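Local structure of putative lipoprotein YerB (Bacillus subtilis, 2PSB) at residues R44-L49 with T65-I70. The protein is a putative lipoprotein of unknown function, probably anchored in the cell membrane, that interacts with PcrA. Numbering follows the deposited sequence.
Sequences RPQSGL and TRFLAI
Q46 and L49 on the loop R44-L49 reach down to F67 and A69 on the strand T65-I70, a worked example of how an irregular loop can be seated on one face of a strand by two side chains. Q46 comes first. Its chain bends at chi2 (92°) and brings the amide against the phenyl ring, with NE2 3.2 Å from CE1 of F67. The approach is oblique, the amide and ring planes lying 36° apart. The ring does not have to satisfy this buried nitrogen, because NE2 donates a hydrogen bond to the backbone O of N38. After S47, whose hydroxyl is hydrogen-bonded to the carboxylate of E221, the chain turns at G48 through a positive phi and returns toward the strand at L49. The two methyls of L49 divide the work: CD1 rests 3.6 Å from CD1 of F67, while CD2 meets CB of A69 at the same 3.6 Å. L49 thus spans two strand residues that point the same way, and F67 CE1 is touched by both the amide of Q46 and the CD1 methyl of L49. With the ring cut back to an alanine, a gap would probably open beneath the loop, and the Q46 amide and the CD1 methyl of L49 would lose the partner they share. All four touching residues are buried. The ring of F67 also stands edge-to-face with W294 and packs on V37 and V55, whereas L68, on the reverse face, packs on F89 and L92 of helix 87-94. The strand itself runs antiparallel between 33-37 and 54-59, the two strands that the loop connects.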
ATOM      1  N   ARG A  44      10.577  -4.382 -10.043  1.00 31.57           N
ATOM      2  CA  ARG A  44      11.387  -3.535  -9.165  1.00 28.36           C
ATOM      3  C   ARG A  44      12.580  -2.953  -9.895  1.00 28.88           C
ATOM      4  O   ARG A  44      13.194  -3.624 -10.712  1.00 27.60           O
ATOM      5  CB  ARG A  44      11.865  -4.367  -7.979  1.00 29.24           C
ATOM      6  CG  ARG A  44      10.762  -5.205  -7.350  1.00 24.16           C
ATOM      7  CD  ARG A  44      11.331  -6.226  -6.376  1.00 24.80           C
ATOM      8  NE  ARG A  44      10.288  -7.115  -5.886  1.00 27.66           N
ATOM      9  CZ  ARG A  44      10.506  -8.253  -5.241  1.00 26.84           C
ATOM     10  NH1 ARG A  44      11.746  -8.661  -4.998  1.00 28.82           N
ATOM     11  NH2 ARG A  44       9.478  -8.984  -4.838  1.00 22.63           N
ATOM     12  N   PRO A  45      12.910  -1.679  -9.626  1.00 29.04           N
ATOM     13  CA  PRO A  45      12.214  -0.797  -8.685  1.00 28.48           C
ATOM     14  C   PRO A  45      10.979  -0.177  -9.348  1.00 27.50           C
ATOM     15  O   PRO A  45      10.974   0.051 -10.548  1.00 26.72           O
ATOM     16  CB  PRO A  45      13.278   0.246  -8.358  1.00 23.92           C
ATOM     17  CG  PRO A  45      13.944   0.425  -9.681  1.00 27.63           C
ATOM     18  CD  PRO A  45      14.095  -0.999 -10.188  1.00 27.77           C
ATOM     19  N   GLN A  46       9.945   0.089  -8.557  1.00 26.15           N
ATOM     20  CA  GLN A  46       8.723   0.677  -9.068  1.00 23.23           C
ATOM     21  C   GLN A  46       8.859   2.193  -9.138  1.00 25.59           C
ATOM     22  O   GLN A  46       9.876   2.755  -8.708  1.00 25.70           O
ATOM     23  CB  GLN A  46       7.550   0.294  -8.166  1.00 22.28           C
ATOM     24  CG  GLN A  46       7.304  -1.223  -8.074  1.00 22.64           C
ATOM     25  CD  GLN A  46       8.042  -1.886  -6.913  1.00 24.22           C
ATOM     26  OE1 GLN A  46       9.115  -1.434  -6.494  1.00 23.94           O
ATOM     27  NE2 GLN A  46       7.476  -2.973  -6.400  1.00 22.07           N
ATOM     28  N   SER A  47       7.839   2.855  -9.680  1.00 25.16           N
ATOM     29  CA  SER A  47       7.830   4.311  -9.792  1.00 26.26           C
ATOM     30  C   SER A  47       6.771   4.956  -8.891  1.00 27.63           C
ATOM     31  O   SER A  47       5.626   4.486  -8.833  1.00 27.61           O
ATOM     32  CB  SER A  47       7.561   4.728 -11.239  1.00 26.97           C
ATOM     33  OG  SER A  47       8.625   4.336 -12.095  1.00 28.21           O
ATOM     34  N   GLY A  48       7.172   6.014  -8.183  1.00 27.27           N
ATOM     35  CA  GLY A  48       6.258   6.753  -7.321  1.00 27.09           C
ATOM     36  C   GLY A  48       6.015   6.328  -5.880  1.00 29.05           C
ATOM     37  O   GLY A  48       5.269   7.001  -5.174  1.00 32.74           O
ATOM     38  N   LEU A  49       6.627   5.241  -5.420  1.00 27.82           N
ATOM     39  CA  LEU A  49       6.398   4.805  -4.037  1.00 28.66           C
ATOM     40  C   LEU A  49       6.946   5.744  -2.958  1.00 29.96           C
ATOM     41  O   LEU A  49       6.559   5.632  -1.792  1.00 30.65           O
ATOM     42  CB  LEU A  49       6.939   3.383  -3.805  1.00 25.53           C
ATOM     43  CG  LEU A  49       6.187   2.250  -4.511  1.00 29.26           C
ATOM     44  CD1 LEU A  49       6.624   0.899  -3.950  1.00 26.69           C
ATOM     45  CD2 LEU A  49       4.679   2.430  -4.317  1.00 27.43           C
ATOM     46  N   THR A  65       3.929 -10.987  -3.518  1.00 34.79           N
ATOM     47  CA  THR A  65       3.125  -9.957  -2.877  1.00 33.20           C
ATOM     48  C   THR A  65       2.885  -8.805  -3.838  1.00 33.96           C
ATOM     49  O   THR A  65       3.564  -8.669  -4.854  1.00 33.15           O
ATOM     50  CB  THR A  65       3.804  -9.381  -1.634  1.00 30.73           C
ATOM     51  OG1 THR A  65       5.072  -8.848  -2.001  1.00 25.64           O
ATOM     52  CG2 THR A  65       3.981 -10.440  -0.573  1.00 32.44           C
ATOM     53  N   ARG A  66       1.920  -7.968  -3.491  1.00 32.41           N
ATOM     54  CA  ARG A  66       1.566  -6.830  -4.321  1.00 31.39           C
ATOM     55  C   ARG A  66       1.242  -5.661  -3.411  1.00 28.79           C
ATOM     56  O   ARG A  66       0.793  -5.854  -2.284  1.00 26.79           O
ATOM     57  CB  ARG A  66       0.362  -7.190  -5.199  1.00 29.65           C
ATOM     58  CG  ARG A  66      -0.083  -6.092  -6.138  1.00 27.49           C
ATOM     59  CD  ARG A  66      -0.338  -6.665  -7.515  1.00 28.53           C
ATOM     60  NE  ARG A  66      -1.284  -7.768  -7.458  1.00 28.84           N
ATOM     61  CZ  ARG A  66      -1.303  -8.782  -8.320  1.00 31.27           C
ATOM     62  NH1 ARG A  66      -2.211  -9.742  -8.192  1.00 31.49           N
ATOM     63  NH2 ARG A  66      -0.409  -8.853  -9.293  1.00 33.57           N
ATOM     64  N   PHE A  67       1.447  -4.455  -3.922  1.00 28.48           N
ATOM     65  CA  PHE A  67       1.218  -3.229  -3.165  1.00 28.11           C
ATOM     66  C   PHE A  67      -0.034  -2.449  -3.552  1.00 26.34           C
ATOM     67  O   PHE A  67      -0.539  -2.547  -4.679  1.00 27.77           O
ATOM     68  CB  PHE A  67       2.379  -2.250  -3.375  1.00 30.83           C
ATOM     69  CG  PHE A  67       3.744  -2.811  -3.079  1.00 30.42           C
ATOM     70  CD1 PHE A  67       4.866  -2.266  -3.700  1.00 30.01           C
ATOM     71  CD2 PHE A  67       3.915  -3.863  -2.194  1.00 31.65           C
ATOM     72  CE1 PHE A  67       6.145  -2.763  -3.447  1.00 31.11           C
ATOM     73  CE2 PHE A  67       5.184  -4.374  -1.932  1.00 33.26           C
ATOM     74  CZ  PHE A  67       6.304  -3.822  -2.561  1.00 33.59           C
ATOM     75  N   LEU A  68      -0.510  -1.664  -2.594  1.00 24.72           N
ATOM     76  CA  LEU A  68      -1.605  -0.726  -2.804  1.00 21.24           C
ATOM     77  C   LEU A  68      -0.915   0.522  -2.266  1.00 21.29           C
ATOM     78  O   LEU A  68      -0.638   0.609  -1.073  1.00 20.59           O
ATOM     79  CB  LEU A  68      -2.845  -1.027  -1.961  1.00 19.23           C
ATOM     80  CG  LEU A  68      -3.960   0.006  -2.221  1.00 16.38           C
ATOM     81  CD1 LEU A  68      -4.486  -0.130  -3.673  1.00 15.59           C
ATOM     82  CD2 LEU A  68      -5.087  -0.176  -1.233  1.00 13.36           C
ATOM     83  N   ALA A  69      -0.573   1.443  -3.160  1.00 18.85           N
ATOM     84  CA  ALA A  69       0.086   2.684  -2.775  1.00 21.42           C
ATOM     85  C   ALA A  69      -0.950   3.796  -2.781  1.00 21.64           C
ATOM     86  O   ALA A  69      -1.512   4.144  -3.826  1.00 22.26           O
ATOM     87  CB  ALA A  69       1.224   3.008  -3.737  1.00 18.54           C
ATOM     88  N   ILE A  70      -1.198   4.347  -1.597  1.00 20.33           N
ATOM     89  CA  ILE A  70      -2.187   5.395  -1.437  1.00 19.27           C
ATOM     90  C   ILE A  70      -1.527   6.762  -1.361  1.00 20.18           C
ATOM     91  O   ILE A  70      -0.758   7.049  -0.437  1.00 20.01           O
ATOM     92  CB  ILE A  70      -3.031   5.129  -0.166  1.00 20.27           C
ATOM     93  CG1 ILE A  70      -3.634   3.720  -0.256  1.00 19.78           C
ATOM     94  CG2 ILE A  70      -4.104   6.205   0.012  1.00 16.49           C
ATOM     95  CD1 ILE A  70      -4.594   3.398   0.863  1.00 19.10           C
TER